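Local coordinates for protein C alpha-dehydrogenase (Sphingobium sp. SYK-6, PDB 4YAG) that binds NADH and, as a short-chain dehydrogenase/reductase linked to lignin beta-aryl ether cleavage, probably oxidises the Calpha alcohol of its substrate, at residues 7-12 and 59-64; 30-35 and 47-52. All blocks are in the same frame, centred on the assembly; numbering follows the deposited sequence.

Interaction 1 (7-12 and 59-64); sequences TAFITG and HTIRLD. With NAI (1,4-dihydronicotinamide adenine dinucleotide), chain C.
F9, L63 and I61 carry this buried apolar contact, which links strand 7-11 with strand 58-62 and the loop that follows it; the two strands are not neighbours in the sheet. The F9 ring reaches across with its outer edge: CZ lies 4.2 Å from L63 CD2, and CE2 is 4.4 Å from I61 CD1. Both methyls sit near the plane of the ring, at its rim and not over a face. Extension comes from the first torsion of F9, which sets CG anti to the backbone N (chi1 -179°). L63 already meets the cofactor, its backbone O lying 3.3 Å from C2A of the NADH adenine. D64 follows, OD1 accepting a nearly straight hydrogen bond from adenine N6A (3.0 Å, 163°). The same oxygen is also hydrogen-bonded to S66 OG, while OD2 forms a salt bridge with R205, which probably steadies the carboxylate. G12, just past the end of strand 7-11, brings its CA to 3.2 Å from O4B of the adenosine ribose. In this Rossmann fold strand 31-36 runs between the two segments and gives F9 the side chains of V33 and A35; helix 68-82 covers I61 and L63, and F126 of helix 105-133 meets the F9 ring.

Interaction 2 (30-35 and 47-52); sequences ARLVLA and QFFEER
The F49 ring meets L32 and L34 through their CD1 methyls, which approach it obliquely, while F48 CD1 lies 3.8 Å above its plane, over the centre of one face. The F48 ring in turn has F49 CD1 at its edge, in plane, and carries the R52 guanidinium on one face, with CZ 3.3 Å above it toward the rim. Here a helix packs on a sheet within a beta-alpha-beta unit of the Rossmann fold, strand 31-36, helix 39-51 and strand 58-62. From the strand, L32 CD1 comes to 4.1 Å of F49 CZ, its side chain crossing that of F49 at about a right angle. L34 CD1 touches the adjacent ring atom, F49 CE2, at the same 4.1 Å. With CG anti to the carbonyl carbon (chi1 -72°), F49 leans from the last turns of the helix toward the sheet, touching V58 there and L26 of helix 16-27. On the helix, away from the leucines, Q47 NE2 donates to E51 OE2 from above the carboxylate plane. Just past the helix, R52 NH1 forms a long salt bridge with E51 OE1 (3.5 Å) and a hydrogen bond to the backbone oxygen F48 O (2.9 Å, 144°).

Strand 31-36 joins the two contacts: interaction 2 rests on one side of it, whereas interaction 1 passes over the other. Alternating side chains divide the work, L32 and L34 serving interaction 2, V33 and A35 facing F9 (F9 CD2 to V33 CG1 and F9 CZ to A35 CB, each 3.5 Å). Probable backbone hydrogen bonds A8 O to V33 N and I10 N to V33 O, each 2.8 Å, tie the strands together. Both contacts are buried and apolar, but interaction 1 is centred about 11 Å from the chain's centre and interaction 2, in the outer helix layer, about 18 Å. Segment 59-64 ends at the cofactor's adenine, whereas Q47, E51 and R52 bond within 47-52 at the exposed helix end.

Interaction 1 (7-12 and 59-64)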
ATOM      1  N   THR A   7     -11.280  16.065 -22.177  1.00 13.21           N
ATOM      2  CA  THR A   7     -10.675  16.841 -21.101  1.00 12.06           C
ATOM      3  C   THR A   7      -9.909  15.904 -20.167  1.00 12.88           C
ATOM      4  O   THR A   7     -10.415  14.835 -19.780  1.00 12.40           O
ATOM      5  CB  THR A   7     -11.731  17.587 -20.294  1.00 14.54           C
ATOM      6  OG1 THR A   7     -12.359  18.571 -21.130  1.00 15.25           O
ATOM      7  CG2 THR A   7     -11.105  18.260 -19.063  1.00 14.85           C
ATOM      8  N   ALA A   8      -8.693  16.313 -19.833  1.00 12.29           N
ATOM      9  CA  ALA A   8      -7.817  15.556 -18.939  1.00 11.68           C
ATOM     10  C   ALA A   8      -7.630  16.332 -17.645  1.00 12.82           C
ATOM     11  O   ALA A   8      -7.273  17.516 -17.673  1.00 12.12           O
ATOM     12  CB  ALA A   8      -6.468  15.296 -19.604  1.00 11.53           C
ATOM     13  N   PHE A   9      -7.882  15.673 -16.517  1.00 10.25           N
ATOM     14  CA  PHE A   9      -7.649  16.224 -15.199  1.00 10.15           C
ATOM     15  C   PHE A   9      -6.360  15.607 -14.684  1.00  9.72           C
ATOM     16  O   PHE A   9      -6.273  14.369 -14.535  1.00  9.42           O
ATOM     17  CB  PHE A   9      -8.820  15.862 -14.293  1.00 10.14           C
ATOM     18  CG  PHE A   9      -8.706  16.406 -12.885  1.00 10.55           C
ATOM     19  CD1 PHE A   9      -8.131  15.666 -11.884  1.00 10.45           C
ATOM     20  CD2 PHE A   9      -9.182  17.652 -12.578  1.00 10.54           C
ATOM     21  CE1 PHE A   9      -8.037  16.164 -10.598  1.00 11.74           C
ATOM     22  CE2 PHE A   9      -9.083  18.171 -11.294  1.00 12.17           C
ATOM     23  CZ  PHE A   9      -8.523  17.429 -10.304  1.00 12.88           C
ATOM     24  N   ILE A  10      -5.360  16.447 -14.426  1.00 10.61           N
ATOM     25  CA  ILE A  10      -4.018  15.983 -14.101  1.00  9.84           C
ATOM     26  C   ILE A  10      -3.566  16.516 -12.757  1.00 10.35           C
ATOM     27  O   ILE A  10      -3.315  17.711 -12.590  1.00 10.60           O
ATOM     28  CB  ILE A  10      -2.994  16.420 -15.173  1.00 10.57           C
ATOM     29  CG1 ILE A  10      -3.526  16.101 -16.578  1.00 11.26           C
ATOM     30  CG2 ILE A  10      -1.629  15.789 -14.930  1.00 12.08           C
ATOM     31  CD1 ILE A  10      -2.622  16.581 -17.675  1.00 12.78           C
ATOM     32  N   THR A  11      -3.443  15.625 -11.778  1.00  9.12           N
ATOM     33  CA  THR A  11      -2.897  16.050 -10.497  1.00  9.12           C
ATOM     34  C   THR A  11      -1.378  16.122 -10.584  1.00  9.13           C
ATOM     35  O   THR A  11      -0.735  15.359 -11.293  1.00 10.09           O
ATOM     36  CB  THR A  11      -3.313  15.152  -9.354  1.00 10.10           C
ATOM     37  OG1 THR A  11      -2.613  13.907  -9.466  1.00 10.47           O
ATOM     38  CG2 THR A  11      -4.817  14.951  -9.340  1.00  9.70           C
ATOM     39  N   GLY A  12      -0.805  17.108  -9.905  1.00  9.98           N
ATOM     40  CA  GLY A  12       0.598  17.445 -10.083  1.00 10.21           C
ATOM     41  C   GLY A  12       0.887  17.873 -11.516  1.00 10.35           C
ATOM     42  O   GLY A  12       2.007  17.727 -12.005  1.00 11.80           O
ATOM     43  N   HIS A  59      -7.179  24.995 -17.600  1.00 14.11           N
ATOM     44  CA  HIS A  59      -7.733  25.555 -16.374  1.00 14.29           C
ATOM     45  C   HIS A  59      -6.906  25.028 -15.209  1.00 13.76           C
ATOM     46  O   HIS A  59      -6.502  23.876 -15.227  1.00 13.11           O
ATOM     47  CB  HIS A  59      -9.187  25.117 -16.208  1.00 14.23           C
ATOM     48  CG  HIS A  59      -9.849  25.626 -14.967  1.00 14.48           C
ATOM     49  ND1 HIS A  59      -9.986  26.972 -14.691  1.00 15.25           N
ATOM     50  CD2 HIS A  59     -10.450  24.978 -13.942  1.00 14.15           C
ATOM     51  CE1 HIS A  59     -10.626  27.125 -13.548  1.00 15.38           C
ATOM     52  NE2 HIS A  59     -10.921  25.927 -13.069  1.00 14.71           N
ATOM     53  N   THR A  60      -6.658  25.858 -14.202  1.00 14.09           N
ATOM     54  CA  THR A  60      -5.873  25.442 -13.051  1.00 13.68           C
ATOM     55  C   THR A  60      -6.729  25.452 -11.796  1.00 13.67           C
ATOM     56  O   THR A  60      -7.577  26.315 -11.612  1.00 14.27           O
ATOM     57  CB  THR A  60      -4.658  26.346 -12.827  1.00 14.48           C
ATOM     58  OG1 THR A  60      -5.094  27.694 -12.722  1.00 19.34           O
ATOM     59  CG2 THR A  60      -3.690  26.214 -14.003  1.00 14.87           C
ATOM     60  N   ILE A  61      -6.466  24.478 -10.936  1.00 13.05           N
ATOM     61  CA  ILE A  61      -7.122  24.382  -9.641  1.00 13.04           C
ATOM     62  C   ILE A  61      -6.071  24.068  -8.597  1.00 12.73           C
ATOM     63  O   ILE A  61      -5.321  23.084  -8.733  1.00 12.62           O
ATOM     64  CB  ILE A  61      -8.181  23.252  -9.596  1.00 13.25           C
ATOM     65  CG1 ILE A  61      -9.284  23.490 -10.623  1.00 13.65           C
ATOM     66  CG2 ILE A  61      -8.804  23.152  -8.199  1.00 14.24           C
ATOM     67  CD1 ILE A  61     -10.290  22.363 -10.708  1.00 15.03           C
ATOM     68  N   ARG A  62      -6.041  24.882  -7.555  1.00 13.19           N
ATOM     69  CA  ARG A  62      -5.160  24.633  -6.419  1.00 12.99           C
ATOM     70  C   ARG A  62      -5.875  23.708  -5.431  1.00 12.58           C
ATOM     71  O   ARG A  62      -6.973  24.042  -4.931  1.00 13.88           O
ATOM     72  CB  ARG A  62      -4.780  25.940  -5.745  1.00 14.34           C
ATOM     73  CG  ARG A  62      -3.811  25.733  -4.584  1.00 17.27           C
ATOM     74  CD  ARG A  62      -3.342  27.024  -4.004  1.00 26.59           C
ATOM     75  NE  ARG A  62      -2.540  26.807  -2.802  1.00 45.84           N
ATOM     76  CZ  ARG A  62      -3.014  26.836  -1.557  1.00 40.76           C
ATOM     77  NH1 ARG A  62      -4.301  27.080  -1.318  1.00 32.48           N
ATOM     78  NH2 ARG A  62      -2.188  26.626  -0.542  1.00 46.10           N
ATOM     79  N   LEU A  63      -5.248  22.577  -5.119  1.00 12.20           N
ATOM     80  CA  LEU A  63      -5.835  21.638  -4.178  1.00 13.10           C
ATOM     81  C   LEU A  63      -4.775  20.692  -3.655  1.00 12.75           C
ATOM     82  O   LEU A  63      -3.684  20.602  -4.196  1.00 12.79           O
ATOM     83  CB  LEU A  63      -6.980  20.838  -4.805  1.00 11.77           C
ATOM     84  CG  LEU A  63      -6.720  20.027  -6.061  1.00 13.19           C
ATOM     85  CD1 LEU A  63      -5.896  18.770  -5.810  1.00 15.12           C
ATOM     86  CD2 LEU A  63      -8.056  19.623  -6.712  1.00 15.94           C
ATOM     87  N   ASP A  64      -5.123  20.037  -2.554  1.00 12.33           N
ATOM     88  CA  ASP A  64      -4.365  18.932  -1.964  1.00 11.01           C
ATOM     89  C   ASP A  64      -5.123  17.635  -2.274  1.00  9.98           C
ATOM     90  O   ASP A  64      -6.278  17.495  -1.855  1.00 11.28           O
ATOM     91  CB  ASP A  64      -4.312  19.172  -0.459  1.00 11.60           C
ATOM     92  CG  ASP A  64      -3.631  18.060   0.326  1.00 12.06           C
ATOM     93  OD1 ASP A  64      -3.179  17.053  -0.242  1.00 11.62           O
ATOM     94  OD2 ASP A  64      -3.546  18.237   1.563  1.00 14.10           O
TER
HETATM   95  PA  NAI C 500       7.241  17.329  -9.300  1.00 12.26           P
HETATM   96  O1A NAI C 500       7.384  17.784  -7.874  1.00 13.07           O
HETATM   97  O2A NAI C 500       8.019  18.100 -10.348  1.00 12.85           O
HETATM   98  O5B NAI C 500       5.724  17.312  -9.716  1.00 12.03           O
HETATM   99  C5B NAI C 500       4.756  16.922  -8.786  1.00 11.14           C
HETATM  100  C4B NAI C 500       3.764  18.007  -8.645  1.00 10.90           C
HETATM  101  O4B NAI C 500       2.739  17.441  -7.764  1.00 10.80           O
HETATM  102  C3B NAI C 500       4.240  19.260  -8.056  1.00 10.83           C
HETATM  103  O3B NAI C 500       3.897  20.407  -8.860  1.00 13.10           O
HETATM  104  C2B NAI C 500       3.642  19.298  -6.736  1.00 11.93           C
HETATM  105  O2B NAI C 500       3.403  20.624  -6.242  1.00 14.03           O
HETATM  106  C1B NAI C 500       2.424  18.496  -6.849  1.00 10.04           C
HETATM  107  N9A NAI C 500       1.957  17.964  -5.596  1.00 10.64           N
HETATM  108  C8A NAI C 500       2.697  17.412  -4.571  1.00 12.31           C
HETATM  109  N7A NAI C 500       1.896  17.083  -3.548  1.00 12.13           N
HETATM  110  C5A NAI C 500       0.604  17.397  -3.882  1.00 10.98           C
HETATM  111  C6A NAI C 500      -0.644  17.303  -3.263  1.00 10.46           C
HETATM  112  N6A NAI C 500      -0.733  16.833  -1.946  1.00 10.89           N
HETATM  113  N1A NAI C 500      -1.760  17.724  -3.912  1.00  9.69           N
HETATM  114  C2A NAI C 500      -1.668  18.237  -5.162  1.00 10.71           C
HETATM  115  N3A NAI C 500      -0.495  18.354  -5.801  1.00  9.74           N
HETATM  116  C4A NAI C 500       0.643  17.954  -5.190  1.00 10.25           C
HETATM  117  O3  NAI C 500       7.748  15.827  -9.265  1.00 11.66           O
HETATM  118  PN  NAI C 500       7.520  14.605 -10.291  1.00 11.74           P
HETATM  119  O1N NAI C 500       7.028  15.065 -11.657  1.00 11.47           O
HETATM  120  O2N NAI C 500       8.845  13.886 -10.324  1.00 13.42           O
HETATM  121  O5D NAI C 500       6.394  13.721  -9.560  1.00 10.97           O
HETATM  122  C5D NAI C 500       5.286  13.160 -10.270  1.00  9.61           C
HETATM  123  C4D NAI C 500       5.103  11.741  -9.873  1.00 11.22           C
HETATM  124  O4D NAI C 500       6.203  10.953 -10.460  1.00 11.28           O
HETATM  125  C3D NAI C 500       5.142  11.499  -8.428  1.00 10.66           C
HETATM  126  O3D NAI C 500       4.053  10.624  -8.068  1.00 11.52           O
HETATM  127  C2D NAI C 500       6.427  10.853  -8.173  1.00 11.62           C
HETATM  128  O2D NAI C 500       6.366  10.016  -7.011  1.00 12.45           O
HETATM  129  C1D NAI C 500       6.669  10.070  -9.371  1.00  9.62           C
HETATM  130  N1N NAI C 500       7.982   9.664  -9.710  1.00 11.56           N
HETATM  131  C2N NAI C 500       8.973  10.533 -10.098  1.00 11.72           C
HETATM  132  C3N NAI C 500      10.220  10.041 -10.444  1.00 13.40           C
HETATM  133  C7N NAI C 500      11.312  10.961 -10.871  1.00 14.73           C
HETATM  134  O7N NAI C 500      12.483  10.562 -11.047  1.00 15.48           O
HETATM  135  N7N NAI C 500      10.943  12.343 -11.170  1.00 14.12           N
HETATM  136  C4N NAI C 500      10.499   8.685 -10.416  1.00 15.07           C
HETATM  137  C5N NAI C 500       9.476   7.820 -10.077  1.00 14.07           C
HETATM  138  C6N NAI C 500       8.237   8.303  -9.741  1.00 13.89           C

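Interaction 2 (30-35 and 47-52)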
ATOM      1  N   ALA A  30      -6.413  17.328 -26.381  1.00 16.78           N
ATOM      2  CA  ALA A  30      -7.137  17.403 -25.120  1.00 13.28           C
ATOM      3  C   ALA A  30      -7.126  18.815 -24.559  1.00 13.26           C
ATOM      4  O   ALA A  30      -6.172  19.574 -24.760  1.00 17.75           O
ATOM      5  CB  ALA A  30      -6.509  16.467 -24.095  1.00 15.05           C
ATOM      6  N   ARG A  31      -8.187  19.155 -23.842  1.00 13.14           N
ATOM      7  CA  ARG A  31      -8.195  20.303 -22.957  1.00 13.29           C
ATOM      8  C   ARG A  31      -7.767  19.834 -21.590  1.00 13.03           C
ATOM      9  O   ARG A  31      -7.918  18.655 -21.260  1.00 12.44           O
ATOM     10  CB  ARG A  31      -9.577  20.949 -22.881  1.00 13.70           C
ATOM     11  CG  ARG A  31     -10.093  21.362 -24.241  1.00 14.96           C
ATOM     12  CD  ARG A  31     -11.437  22.068 -24.166  1.00 17.76           C
ATOM     13  NE  ARG A  31     -11.290  23.468 -23.761  1.00 16.79           N
ATOM     14  CZ  ARG A  31     -12.206  24.141 -23.069  1.00 18.52           C
ATOM     15  NH1 ARG A  31     -13.337  23.553 -22.709  1.00 18.81           N
ATOM     16  NH2 ARG A  31     -12.003  25.407 -22.740  1.00 16.12           N
ATOM     17  N   LEU A  32      -7.239  20.747 -20.790  1.00 12.79           N
ATOM     18  CA  LEU A  32      -6.584  20.373 -19.539  1.00 12.29           C
ATOM     19  C   LEU A  32      -7.150  21.058 -18.310  1.00 12.36           C
ATOM     20  O   LEU A  32      -7.461  22.246 -18.332  1.00 12.92           O
ATOM     21  CB  LEU A  32      -5.101  20.729 -19.587  1.00 12.36           C
ATOM     22  CG  LEU A  32      -4.287  20.186 -20.756  1.00 13.81           C
ATOM     23  CD1 LEU A  32      -2.893  20.792 -20.690  1.00 17.13           C
ATOM     24  CD2 LEU A  32      -4.262  18.675 -20.729  1.00 14.62           C
ATOM     25  N   VAL A  33      -7.205  20.299 -17.214  1.00 11.85           N
ATOM     26  CA  VAL A  33      -7.341  20.864 -15.891  1.00 12.16           C
ATOM     27  C   VAL A  33      -6.136  20.394 -15.103  1.00 11.68           C
ATOM     28  O   VAL A  33      -5.933  19.176 -14.928  1.00 11.26           O
ATOM     29  CB  VAL A  33      -8.639  20.417 -15.201  1.00 12.02           C
ATOM     30  CG1 VAL A  33      -8.700  20.918 -13.771  1.00 12.83           C
ATOM     31  CG2 VAL A  33      -9.815  20.893 -15.977  1.00 13.01           C
ATOM     32  N   LEU A  34      -5.317  21.348 -14.675  1.00 11.73           N
ATOM     33  CA  LEU A  34      -4.128  21.052 -13.881  1.00 11.49           C
ATOM     34  C   LEU A  34      -4.450  21.334 -12.418  1.00 11.42           C
ATOM     35  O   LEU A  34      -4.829  22.443 -12.055  1.00 11.93           O
ATOM     36  CB  LEU A  34      -2.941  21.897 -14.337  1.00 13.38           C
ATOM     37  CG  LEU A  34      -2.665  21.895 -15.834  1.00 13.40           C
ATOM     38  CD1 LEU A  34      -1.466  22.759 -16.147  1.00 15.16           C
ATOM     39  CD2 LEU A  34      -2.460  20.505 -16.375  1.00 14.08           C
ATOM     40  N   ALA A  35      -4.312  20.307 -11.580  1.00 10.87           N
ATOM     41  CA  ALA A  35      -4.612  20.401 -10.168  1.00 10.83           C
ATOM     42  C   ALA A  35      -3.296  20.216  -9.406  1.00 11.71           C
ATOM     43  O   ALA A  35      -2.557  19.272  -9.633  1.00 12.51           O
ATOM     44  CB  ALA A  35      -5.630  19.337  -9.754  1.00 11.68           C
ATOM     45  N   GLN A  47       1.342  30.564 -17.403  1.00 19.59           N
ATOM     46  CA  GLN A  47       2.129  31.452 -18.241  1.00 19.32           C
ATOM     47  C   GLN A  47       2.724  30.707 -19.450  1.00 19.16           C
ATOM     48  O   GLN A  47       2.781  31.247 -20.567  1.00 20.47           O
ATOM     49  CB  GLN A  47       3.223  32.146 -17.419  1.00 23.96           C
ATOM     50  CG  GLN A  47       4.126  33.014 -18.279  1.00 34.96           C
ATOM     51  CD  GLN A  47       5.380  33.467 -17.562  1.00 52.92           C
ATOM     52  OE1 GLN A  47       5.327  33.920 -16.419  1.00 58.13           O
ATOM     53  NE2 GLN A  47       6.523  33.341 -18.230  1.00 53.98           N
ATOM     54  N   PHE A  48       3.171  29.481 -19.230  1.00 18.78           N
ATOM     55  CA  PHE A  48       3.718  28.640 -20.295  1.00 17.98           C
ATOM     56  C   PHE A  48       2.699  28.427 -21.401  1.00 20.17           C
ATOM     57  O   PHE A  48       3.003  28.603 -22.578  1.00 20.83           O
ATOM     58  CB  PHE A  48       4.149  27.297 -19.720  1.00 17.22           C
ATOM     59  CG  PHE A  48       4.679  26.341 -20.739  1.00 17.50           C
ATOM     60  CD1 PHE A  48       3.823  25.525 -21.461  1.00 19.71           C
ATOM     61  CD2 PHE A  48       6.041  26.241 -20.965  1.00 22.04           C
ATOM     62  CE1 PHE A  48       4.313  24.635 -22.393  1.00 20.01           C
ATOM     63  CE2 PHE A  48       6.539  25.342 -21.891  1.00 24.29           C
ATOM     64  CZ  PHE A  48       5.673  24.547 -22.611  1.00 19.66           C
ATOM     65  N   PHE A  49       1.482  28.059 -21.031  1.00 20.62           N
ATOM     66  CA  PHE A  49       0.454  27.805 -22.037  1.00 20.82           C
ATOM     67  C   PHE A  49      -0.074  29.081 -22.673  1.00 20.11           C
ATOM     68  O   PHE A  49      -0.462  29.062 -23.840  1.00 22.40           O
ATOM     69  CB  PHE A  49      -0.667  26.946 -21.457  1.00 20.14           C
ATOM     70  CG  PHE A  49      -0.254  25.530 -21.238  1.00 19.07           C
ATOM     71  CD1 PHE A  49       0.095  24.729 -22.310  1.00 22.94           C
ATOM     72  CD2 PHE A  49      -0.167  25.000 -19.962  1.00 19.97           C
ATOM     73  CE1 PHE A  49       0.506  23.443 -22.121  1.00 23.04           C
ATOM     74  CE2 PHE A  49       0.238  23.725 -19.777  1.00 18.67           C
ATOM     75  CZ  PHE A  49       0.569  22.937 -20.850  1.00 22.39           C
ATOM     76  N   GLU A  50      -0.076  30.190 -21.942  1.00 20.09           N
ATOM     77  CA  GLU A  50      -0.459  31.479 -22.518  1.00 22.27           C
ATOM     78  C   GLU A  50       0.551  31.920 -23.566  1.00 22.11           C
ATOM     79  O   GLU A  50       0.186  32.456 -24.620  1.00 24.66           O
ATOM     80  CB  GLU A  50      -0.571  32.544 -21.424  1.00 24.07           C
ATOM     81  CG  GLU A  50      -1.753  32.332 -20.494  1.00 39.11           C
ATOM     82  CD  GLU A  50      -1.779  33.306 -19.323  1.00 49.33           C
ATOM     83  OE1 GLU A  50      -0.932  34.226 -19.280  1.00 56.92           O
ATOM     84  OE2 GLU A  50      -2.654  33.146 -18.443  1.00 47.71           O
ATOM     85  N   GLU A  51       1.827  31.693 -23.277  1.00 25.39           N
ATOM     86  CA  GLU A  51       2.886  32.031 -24.226  1.00 30.61           C
ATOM     87  C   GLU A  51       2.743  31.220 -25.515  1.00 27.32           C
ATOM     88  O   GLU A  51       3.213  31.647 -26.578  1.00 33.35           O
ATOM     89  CB  GLU A  51       4.266  31.795 -23.604  1.00 33.47           C
ATOM     90  CG  GLU A  51       4.722  32.920 -22.691  1.00 40.03           C
ATOM     91  CD  GLU A  51       5.961  32.566 -21.874  1.00 47.13           C
ATOM     92  OE1 GLU A  51       6.320  31.366 -21.794  1.00 56.05           O
ATOM     93  OE2 GLU A  51       6.569  33.495 -21.298  1.00 53.14           O
ATOM     94  N   ARG A  52       2.084  30.080 -25.430  1.00 28.41           N
ATOM     95  CA  ARG A  52       1.894  29.223 -26.592  1.00 34.59           C
ATOM     96  C   ARG A  52       0.472  29.310 -27.138  1.00 30.76           C
ATOM     97  O   ARG A  52       0.041  28.450 -27.898  1.00 27.53           O
ATOM     98  CB  ARG A  52       2.284  27.796 -26.261  1.00 41.04           C
ATOM     99  CG  ARG A  52       3.783  27.667 -26.180  1.00 40.06           C
ATOM    100  CD  ARG A  52       4.214  26.585 -25.261  1.00 32.33           C
ATOM    101  NE  ARG A  52       5.670  26.621 -25.105  1.00 43.07           N
ATOM    102  CZ  ARG A  52       6.336  27.497 -24.351  1.00 38.54           C
ATOM    103  NH1 ARG A  52       5.694  28.431 -23.655  1.00 30.76           N
ATOM    104  NH2 ARG A  52       7.660  27.432 -24.285  1.00 41.79           N
TER